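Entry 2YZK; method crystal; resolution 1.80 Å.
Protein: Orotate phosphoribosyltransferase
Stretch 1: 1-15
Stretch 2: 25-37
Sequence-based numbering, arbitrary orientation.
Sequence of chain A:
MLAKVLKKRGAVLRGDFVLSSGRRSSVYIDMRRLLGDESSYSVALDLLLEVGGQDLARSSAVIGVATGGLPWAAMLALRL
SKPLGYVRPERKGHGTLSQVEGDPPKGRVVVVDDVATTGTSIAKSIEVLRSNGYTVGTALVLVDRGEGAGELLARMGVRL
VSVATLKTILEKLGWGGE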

HETATM    1  N   MSE A   1     -18.826  -9.213 -11.078  1.00 50.61           N
HETATM    2  CA  MSE A   1     -18.587 -10.653 -10.768  1.00 50.65           C
HETATM    3  C   MSE A   1     -17.096 -10.928 -10.612  1.00 47.83           C
HETATM    4  O   MSE A   1     -16.400 -11.216 -11.588  1.00 47.61           O
HETATM    5  CB  MSE A   1     -19.158 -11.534 -11.883  1.00 54.84           C
HETATM    6  CG  MSE A   1     -19.046 -13.036 -11.628  1.00 59.89           C
HETATM    7 SE   MSE A   1     -20.149 -13.642 -10.325  1.00 68.61          SE
HETATM    8  CE  MSE A   1     -19.067 -13.577  -8.890  1.00 64.98           C
ATOM      9  N   LEU A   2     -16.611 -10.838  -9.378  1.00 44.33           N
ATOM     10  CA  LEU A   2     -15.205 -11.084  -9.084  1.00 41.17           C
ATOM     11  C   LEU A   2     -14.744 -12.462  -9.541  1.00 38.65           C
ATOM     12  O   LEU A   2     -13.681 -12.594 -10.144  1.00 38.18           O
ATOM     13  CB  LEU A   2     -14.944 -10.954  -7.584  1.00 41.24           C
ATOM     14  CG  LEU A   2     -14.605  -9.571  -7.034  1.00 40.97           C
ATOM     15  CD1 LEU A   2     -14.487  -9.644  -5.521  1.00 41.27           C
ATOM     16  CD2 LEU A   2     -13.303  -9.087  -7.651  1.00 40.55           C
ATOM     17  N   ALA A   3     -15.547 -13.480  -9.243  1.00 36.33           N
ATOM     18  CA  ALA A   3     -15.236 -14.866  -9.590  1.00 34.06           C
ATOM     19  C   ALA A   3     -14.480 -15.031 -10.908  1.00 32.53           C
ATOM     20  O   ALA A   3     -13.425 -15.662 -10.948  1.00 30.69           O
ATOM     21  CB  ALA A   3     -16.518 -15.693  -9.620  1.00 33.88           C
ATOM     22  N   LYS A   4     -15.021 -14.465 -11.982  1.00 30.76           N
ATOM     23  CA  LYS A   4     -14.386 -14.568 -13.289  1.00 30.04           C
ATOM     24  C   LYS A   4     -12.992 -13.946 -13.296  1.00 27.86           C
ATOM     25  O   LYS A   4     -12.024 -14.579 -13.721  1.00 26.64           O
ATOM     26  CB  LYS A   4     -15.257 -13.895 -14.353  1.00 33.18           C
ATOM     27  CG  LYS A   4     -16.631 -14.527 -14.522  1.00 35.33           C
ATOM     28  CD  LYS A   4     -17.418 -13.853 -15.636  1.00 38.11           C
ATOM     29  CE  LYS A   4     -18.808 -14.457 -15.776  1.00 38.87           C
ATOM     30  NZ  LYS A   4     -18.752 -15.916 -16.076  1.00 41.00           N
ATOM     31  N   VAL A   5     -12.898 -12.709 -12.818  1.00 25.28           N
ATOM     32  CA  VAL A   5     -11.627 -11.990 -12.765  1.00 23.39           C
ATOM     33  C   VAL A   5     -10.626 -12.701 -11.859  1.00 22.09           C
ATOM     34  O   VAL A   5      -9.434 -12.763 -12.163  1.00 20.71           O
ATOM     35  CB  VAL A   5     -11.825 -10.554 -12.240  1.00 24.28           C
ATOM     36  CG1 VAL A   5     -10.507  -9.815 -12.245  1.00 24.72           C
ATOM     37  CG2 VAL A   5     -12.850  -9.823 -13.093  1.00 25.10           C
ATOM     38  N   LEU A   6     -11.118 -13.234 -10.746  1.00 20.93           N
ATOM     39  CA  LEU A   6     -10.267 -13.936  -9.798  1.00 20.84           C
ATOM     40  C   LEU A   6      -9.635 -15.163 -10.438  1.00 20.94           C
ATOM     41  O   LEU A   6      -8.439 -15.408 -10.283  1.00 19.86           O
ATOM     42  CB  LEU A   6     -11.080 -14.349  -8.567  1.00 20.93           C
ATOM     43  CG  LEU A   6     -11.583 -13.199  -7.688  1.00 21.00           C
ATOM     44  CD1 LEU A   6     -12.471 -13.740  -6.576  1.00 21.02           C
ATOM     45  CD2 LEU A   6     -10.393 -12.454  -7.103  1.00 21.71           C
ATOM     46  N   LYS A   7     -10.442 -15.930 -11.166  1.00 20.81           N
ATOM     47  CA  LYS A   7      -9.952 -17.133 -11.826  1.00 22.91           C
ATOM     48  C   LYS A   7      -8.906 -16.763 -12.874  1.00 22.91           C
ATOM     49  O   LYS A   7      -7.854 -17.402 -12.967  1.00 22.81           O
ATOM     50  CB  LYS A   7     -11.114 -17.882 -12.491  1.00 24.94           C
ATOM     51  CG  LYS A   7     -10.722 -19.231 -13.081  1.00 27.88           C
ATOM     52  CD  LYS A   7     -11.882 -19.891 -13.825  1.00 29.98           C
ATOM     53  CE  LYS A   7     -12.304 -19.083 -15.045  1.00 31.29           C
ATOM     54  NZ  LYS A   7     -13.335 -19.791 -15.856  1.00 31.42           N
ATOM     55  N   LYS A   8      -9.197 -15.720 -13.646  1.00 22.66           N
ATOM     56  CA  LYS A   8      -8.298 -15.246 -14.699  1.00 22.52           C
ATOM     57  C   LYS A   8      -6.905 -14.893 -14.179  1.00 20.86           C
ATOM     58  O   LYS A   8      -5.893 -15.227 -14.799  1.00 18.41           O
ATOM     59  CB  LYS A   8      -8.884 -14.004 -15.374  1.00 25.52           C
ATOM     60  CG  LYS A   8     -10.309 -14.154 -15.893  1.00 30.06           C
ATOM     61  CD  LYS A   8     -10.394 -15.062 -17.111  1.00 32.97           C
ATOM     62  CE  LYS A   8     -11.821 -15.130 -17.634  1.00 34.23           C
ATOM     63  NZ  LYS A   8     -11.938 -15.994 -18.841  1.00 36.11           N
ATOM     64  N   ARG A   9      -6.863 -14.200 -13.046  1.00 17.12           N
ATOM     65  CA  ARG A   9      -5.600 -13.773 -12.451  1.00 17.63           C
ATOM     66  C   ARG A   9      -4.972 -14.786 -11.498  1.00 17.64           C
ATOM     67  O   ARG A   9      -3.917 -14.527 -10.924  1.00 17.77           O
ATOM     68  CB  ARG A   9      -5.801 -12.448 -11.708  1.00 15.99           C
ATOM     69  CG  ARG A   9      -6.165 -11.271 -12.607  1.00 14.83           C
ATOM     70  CD  ARG A   9      -5.003 -10.922 -13.523  1.00 13.65           C
ATOM     71  NE  ARG A   9      -3.820 -10.569 -12.743  1.00 12.77           N
ATOM     72  CZ  ARG A   9      -2.592 -10.456 -13.241  1.00 14.84           C
ATOM     73  NH1 ARG A   9      -2.365 -10.663 -14.533  1.00 13.59           N
ATOM     74  NH2 ARG A   9      -1.584 -10.149 -12.436  1.00 12.81           N
ATOM     75  N   GLY A  10      -5.610 -15.937 -11.324  1.00 18.36           N
ATOM     76  CA  GLY A  10      -5.063 -16.930 -10.417  1.00 18.65           C
ATOM     77  C   GLY A  10      -5.223 -16.515  -8.965  1.00 18.92           C
ATOM     78  O   GLY A  10      -4.505 -17.000  -8.085  1.00 20.45           O
ATOM     79  N   ALA A  11      -6.162 -15.610  -8.708  1.00 18.09           N
ATOM     80  CA  ALA A  11      -6.419 -15.132  -7.352  1.00 18.98           C
ATOM     81  C   ALA A  11      -7.137 -16.222  -6.558  1.00 19.58           C
ATOM     82  O   ALA A  11      -7.306 -16.126  -5.343  1.00 19.30           O
ATOM     83  CB  ALA A  11      -7.254 -13.853  -7.392  1.00 18.83           C
ATOM     84  N   VAL A  12      -7.571 -17.253  -7.273  1.00 20.51           N
ATOM     85  CA  VAL A  12      -8.228 -18.405  -6.674  1.00 23.19           C
ATOM     86  C   VAL A  12      -7.496 -19.582  -7.302  1.00 23.92           C
ATOM     87  O   VAL A  12      -7.680 -19.878  -8.482  1.00 26.17           O
ATOM     88  CB  VAL A  12      -9.730 -18.460  -7.026  1.00 24.06           C
ATOM     89  CG1 VAL A  12     -10.353 -19.718  -6.453  1.00 26.17           C
ATOM     90  CG2 VAL A  12     -10.434 -17.233  -6.463  1.00 25.53           C
ATOM     91  N   LEU A  13      -6.649 -20.234  -6.512  1.00 23.11           N
ATOM     92  CA  LEU A  13      -5.848 -21.350  -6.994  1.00 22.45           C
ATOM     93  C   LEU A  13      -6.210 -22.701  -6.392  1.00 22.21           C
ATOM     94  O   LEU A  13      -6.358 -22.840  -5.179  1.00 20.53           O
ATOM     95  CB  LEU A  13      -4.367 -21.070  -6.724  1.00 22.61           C
ATOM     96  CG  LEU A  13      -3.352 -22.140  -7.130  1.00 23.62           C
ATOM     97  CD1 LEU A  13      -3.265 -22.208  -8.646  1.00 24.55           C
ATOM     98  CD2 LEU A  13      -1.991 -21.804  -6.536  1.00 24.93           C
ATOM     99  N   ARG A  14      -6.334 -23.695  -7.265  1.00 21.10           N
ATOM    100  CA  ARG A  14      -6.650 -25.056  -6.859  1.00 21.80           C
ATOM    101  C   ARG A  14      -5.362 -25.728  -6.387  1.00 21.60           C
ATOM    102  O   ARG A  14      -4.310 -25.564  -7.004  1.00 21.95           O
ATOM    103  CB  ARG A  14      -7.213 -25.836  -8.046  1.00 22.89           C
ATOM    104  CG  ARG A  14      -7.708 -27.227  -7.690  1.00 26.90           C
ATOM    105  CD  ARG A  14      -9.151 -27.176  -7.246  1.00 28.52           C
ATOM    106  NE  ARG A  14      -9.605 -28.448  -6.701  1.00 31.76           N
ATOM    107  CZ  ARG A  14     -10.883 -28.763  -6.528  1.00 31.57           C
ATOM    108  NH1 ARG A  14     -11.832 -27.897  -6.865  1.00 33.54           N
ATOM    109  NH2 ARG A  14     -11.211 -29.940  -6.017  1.00 32.88           N
ATOM    110  N   GLY A  15      -5.444 -26.487  -5.299  1.00 21.35           N
ATOM    111  CA  GLY A  15      -4.265 -27.165  -4.794  1.00 20.12           C
ATOM    112  C   GLY A  15      -4.511 -27.901  -3.494  1.00 19.92           C
ATOM    113  O   GLY A  15      -5.625 -28.341  -3.210  1.00 19.05           O
ATOM    114  N   SER A  25      -7.230 -27.065   2.945  1.00 14.41           N
ATOM    115  CA  SER A  25      -8.049 -26.469   1.898  1.00 14.81           C
ATOM    116  C   SER A  25      -7.592 -26.839   0.494  1.00 13.52           C
ATOM    117  O   SER A  25      -6.402 -27.016   0.246  1.00 15.45           O
ATOM    118  CB  SER A  25      -8.030 -24.944   2.056  1.00 15.08           C
ATOM    119  OG  SER A  25      -8.780 -24.304   1.041  1.00 16.19           O
ATOM    120  N   SER A  26      -8.551 -26.954  -0.418  1.00 13.41           N
ATOM    121  CA  SER A  26      -8.256 -27.274  -1.807  1.00 13.13           C
ATOM    122  C   SER A  26      -8.076 -25.972  -2.587  1.00 12.96           C
ATOM    123  O   SER A  26      -7.782 -25.990  -3.784  1.00 13.22           O
ATOM    124  CB  SER A  26      -9.398 -28.083  -2.431  1.00 12.99           C
ATOM    125  OG  SER A  26     -10.592 -27.316  -2.510  1.00 14.18           O
ATOM    126  N   VAL A  27      -8.255 -24.845  -1.903  1.00 13.16           N
ATOM    127  CA  VAL A  27      -8.117 -23.546  -2.554  1.00 13.42           C
ATOM    128  C   VAL A  27      -7.229 -22.565  -1.792  1.00 14.48           C
ATOM    129  O   VAL A  27      -7.226 -22.535  -0.562  1.00 13.65           O
ATOM    130  CB  VAL A  27      -9.504 -22.879  -2.761  1.00 13.51           C
ATOM    131  CG1 VAL A  27     -10.170 -22.632  -1.416  1.00 16.09           C
ATOM    132  CG2 VAL A  27      -9.350 -21.568  -3.532  1.00 16.41           C
ATOM    133  N   TYR A  28      -6.468 -21.776  -2.546  1.00 15.06           N
ATOM    134  CA  TYR A  28      -5.610 -20.751  -1.974  1.00 14.96           C
ATOM    135  C   TYR A  28      -6.105 -19.442  -2.572  1.00 16.04           C
ATOM    136  O   TYR A  28      -6.238 -19.317  -3.792  1.00 13.39           O
ATOM    137  CB  TYR A  28      -4.144 -20.951  -2.352  1.00 16.27           C
ATOM    138  CG  TYR A  28      -3.231 -20.004  -1.604  1.00 17.55           C
ATOM    139  CD1 TYR A  28      -2.814 -20.299  -0.309  1.00 18.50           C
ATOM    140  CD2 TYR A  28      -2.834 -18.789  -2.165  1.00 17.90           C
ATOM    141  CE1 TYR A  28      -2.024 -19.410   0.418  1.00 19.80           C
ATOM    142  CE2 TYR A  28      -2.042 -17.887  -1.446  1.00 19.65           C
ATOM    143  CZ  TYR A  28      -1.642 -18.208  -0.153  1.00 19.11           C
ATOM    144  OH  TYR A  28      -0.869 -17.332   0.577  1.00 20.96           O
ATOM    145  N   ILE A  29      -6.380 -18.474  -1.710  1.00 16.22           N
ATOM    146  CA  ILE A  29      -6.882 -17.182  -2.153  1.00 18.01           C
ATOM    147  C   ILE A  29      -5.794 -16.123  -2.071  1.00 18.30           C
ATOM    148  O   ILE A  29      -5.078 -16.036  -1.075  1.00 18.63           O
ATOM    149  CB  ILE A  29      -8.085 -16.734  -1.288  1.00 20.16           C
ATOM    150  CG1 ILE A  29      -9.263 -17.689  -1.487  1.00 21.20           C
ATOM    151  CG2 ILE A  29      -8.474 -15.317  -1.630  1.00 20.64           C
ATOM    152  CD1 ILE A  29     -10.166 -17.357  -2.669  1.00 23.79           C
ATOM    153  N   ASP A  30      -5.657 -15.325  -3.125  1.00 18.19           N
ATOM    154  CA  ASP A  30      -4.656 -14.266  -3.133  1.00 17.20           C
ATOM    155  C   ASP A  30      -5.147 -13.083  -3.957  1.00 17.15           C
ATOM    156  O   ASP A  30      -4.939 -13.017  -5.169  1.00 14.40           O
ATOM    157  CB  ASP A  30      -3.326 -14.769  -3.697  1.00 15.27           C
ATOM    158  CG  ASP A  30      -2.199 -13.777  -3.482  1.00 18.32           C
ATOM    159  OD1 ASP A  30      -2.480 -12.679  -2.950  1.00 13.21           O
ATOM    160  OD2 ASP A  30      -1.041 -14.087  -3.842  1.00 18.83           O
HETATM  161  N   MSE A  31      -5.795 -12.146  -3.276  1.00 20.84           N
HETATM  162  CA  MSE A  31      -6.348 -10.961  -3.914  1.00 17.66           C
HETATM  163  C   MSE A  31      -5.260 -10.046  -4.476  1.00 14.80           C
HETATM  164  O   MSE A  31      -5.527  -9.193  -5.323  1.00 11.91           O
HETATM  165  CB  MSE A  31      -7.200 -10.198  -2.899  1.00 20.23           C
HETATM  166  CG  MSE A  31      -8.615  -9.881  -3.349  1.00 27.57           C
HETATM  167 SE   MSE A  31      -9.581 -11.273  -4.012  1.00 30.81          SE
HETATM  168  CE  MSE A  31      -9.063 -12.673  -3.001  1.00 28.47           C
ATOM    169  N   ARG A  32      -4.032 -10.225  -4.002  1.00 13.00           N
ATOM    170  CA  ARG A  32      -2.927  -9.397  -4.471  1.00 11.10           C
ATOM    171  C   ARG A  32      -2.698  -9.579  -5.969  1.00 10.21           C
ATOM    172  O   ARG A  32      -2.231  -8.666  -6.648  1.00  8.89           O
ATOM    173  CB  ARG A  32      -1.646  -9.742  -3.703  1.00 10.82           C
ATOM    174  CG  ARG A  32      -1.705  -9.406  -2.214  1.00 11.88           C
ATOM    175  CD  ARG A  32      -0.481  -9.938  -1.479  1.00 11.07           C
ATOM    176  NE  ARG A  32      -0.334 -11.380  -1.657  1.00 12.26           N
ATOM    177  CZ  ARG A  32       0.640 -12.109  -1.120  1.00 13.99           C
ATOM    178  NH1 ARG A  32       1.564 -11.537  -0.359  1.00 13.30           N
ATOM    179  NH2 ARG A  32       0.695 -13.414  -1.354  1.00 13.14           N
ATOM    180  N   ARG A  33      -3.036 -10.753  -6.489  1.00 10.56           N
ATOM    181  CA  ARG A  33      -2.834 -11.014  -7.908  1.00 10.94           C
ATOM    182  C   ARG A  33      -3.695 -10.151  -8.825  1.00 10.80           C
ATOM    183  O   ARG A  33      -3.430 -10.055 -10.017  1.00 10.47           O
ATOM    184  CB  ARG A  33      -3.046 -12.498  -8.199  1.00 11.52           C
ATOM    185  CG  ARG A  33      -2.020 -13.382  -7.505  1.00 15.11           C
ATOM    186  CD  ARG A  33      -2.246 -14.841  -7.828  1.00 17.16           C
ATOM    187  NE  ARG A  33      -1.856 -15.189  -9.192  1.00 18.53           N
ATOM    188  CZ  ARG A  33      -0.605 -15.426  -9.575  1.00 20.94           C
ATOM    189  NH1 ARG A  33       0.391 -15.350  -8.699  1.00 21.28           N
ATOM    190  NH2 ARG A  33      -0.346 -15.759 -10.834  1.00 21.25           N
ATOM    191  N   LEU A  34      -4.717  -9.506  -8.276  1.00 10.79           N
ATOM    192  CA  LEU A  34      -5.557  -8.643  -9.097  1.00 10.21           C
ATOM    193  C   LEU A  34      -4.835  -7.332  -9.407  1.00  9.97           C
ATOM    194  O   LEU A  34      -5.154  -6.649 -10.382  1.00 10.09           O
ATOM    195  CB  LEU A  34      -6.863  -8.323  -8.375  1.00 10.73           C
ATOM    196  CG  LEU A  34      -7.745  -9.503  -7.979  1.00 12.82           C
ATOM    197  CD1 LEU A  34      -9.030  -8.960  -7.382  1.00 13.23           C
ATOM    198  CD2 LEU A  34      -8.055 -10.364  -9.197  1.00 14.25           C
ATOM    199  N   LEU A  35      -3.864  -6.983  -8.570  1.00  8.90           N
ATOM    200  CA  LEU A  35      -3.134  -5.726  -8.736  1.00  9.39           C
ATOM    201  C   LEU A  35      -2.259  -5.652  -9.979  1.00  8.26           C
ATOM    202  O   LEU A  35      -2.020  -4.568 -10.512  1.00  9.19           O
ATOM    203  CB  LEU A  35      -2.274  -5.460  -7.494  1.00  9.59           C
ATOM    204  CG  LEU A  35      -3.063  -5.317  -6.191  1.00 10.04           C
ATOM    205  CD1 LEU A  35      -2.111  -5.314  -5.007  1.00 10.95           C
ATOM    206  CD2 LEU A  35      -3.882  -4.030  -6.233  1.00 11.08           C
ATOM    207  N   GLY A  36      -1.796  -6.804 -10.450  1.00  8.10           N
ATOM    208  CA  GLY A  36      -0.932  -6.823 -11.618  1.00  9.55           C
ATOM    209  C   GLY A  36      -1.629  -6.702 -12.965  1.00 11.01           C
ATOM    210  O   GLY A  36      -1.024  -6.986 -13.995  1.00 12.87           O
ATOM    211  N   ASP A  37      -2.891  -6.286 -12.965  1.00 10.65           N
ATOM    212  CA  ASP A  37      -3.646  -6.124 -14.210  1.00 11.77           C
ATOM    213  C   ASP A  37      -4.663  -5.001 -14.015  1.00 12.30           C
ATOM    214  O   ASP A  37      -5.600  -5.143 -13.233  1.00 12.13           O
ATOM    215  CB  ASP A  37      -4.362  -7.432 -14.562  1.00 13.51           C
ATOM    216  CG  ASP A  37      -5.025  -7.388 -15.924  1.00 17.27           C
ATOM    217  OD1 ASP A  37      -4.310  -7.204 -16.937  1.00 18.19           O
ATOM    218  OD2 ASP A  37      -6.264  -7.537 -15.983  1.00 19.16           O
TER

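Leu34 lies at the apolar centre of the contact. Its CA-to-CB bond points away from the first stretch, yet the m, t rotamer brings its methyls back against the helix and the residue leading into the strand: CD2 of Leu34 lies 4.0 Å from CG1 of Val5 and 4.0 Å from CB of Ala11, and its CD1 is 3.8 Å from CD2 of Leu6. The same CD2 of Leu6 meets the selenium of the selenomethionine Met31 (SE) at 3.4 Å. These groups offer no polar atoms to one another, so close packing and exclusion of water hold them.

The apolar layer continues onto the sheet. Val12, Ile29 and Val27 share one face, where CG1 of Val12 touches CG2 of Val27 at 3.6 Å and CG2 of Val12 approaches CD1 of Ile29 at 3.8 Å; Leu13 and Tyr28 pair on the other face. The strands run antiparallel, 156° between their directions. Leu13 and Tyr28 form the hydrogen-bonded pair, N of Leu13 to O of Tyr28 at 2.9 Å and N of Tyr28 to O of Leu13 at 2.8 Å. The ladder extends to N of Asp30 with O of Ala11 (2.9 Å) and N of Gly15 with O of Ser26 (2.8 Å).

Between helix and strand, Gly10 takes positive phi in a Schellman motif, with N of Ala11 bonded to O of Leu6 at 2.8 Å. Here two arginines exchange hydrogen bonds with each other's backbone: NE of Arg33 donates to O of Arg9 at 2.8 Å, while Arg9 sends NE (2.8 Å) and NH2 (3.0 Å) to O of Arg33. Each carbonyl thus receives a charged donor. One face of the Arg9 guanidinium is covered by Asp37 and Gly36, with NE of Arg9 3.7 Å from CB of Asp37; a CB on Gly36 would clash with NH2 of Arg9.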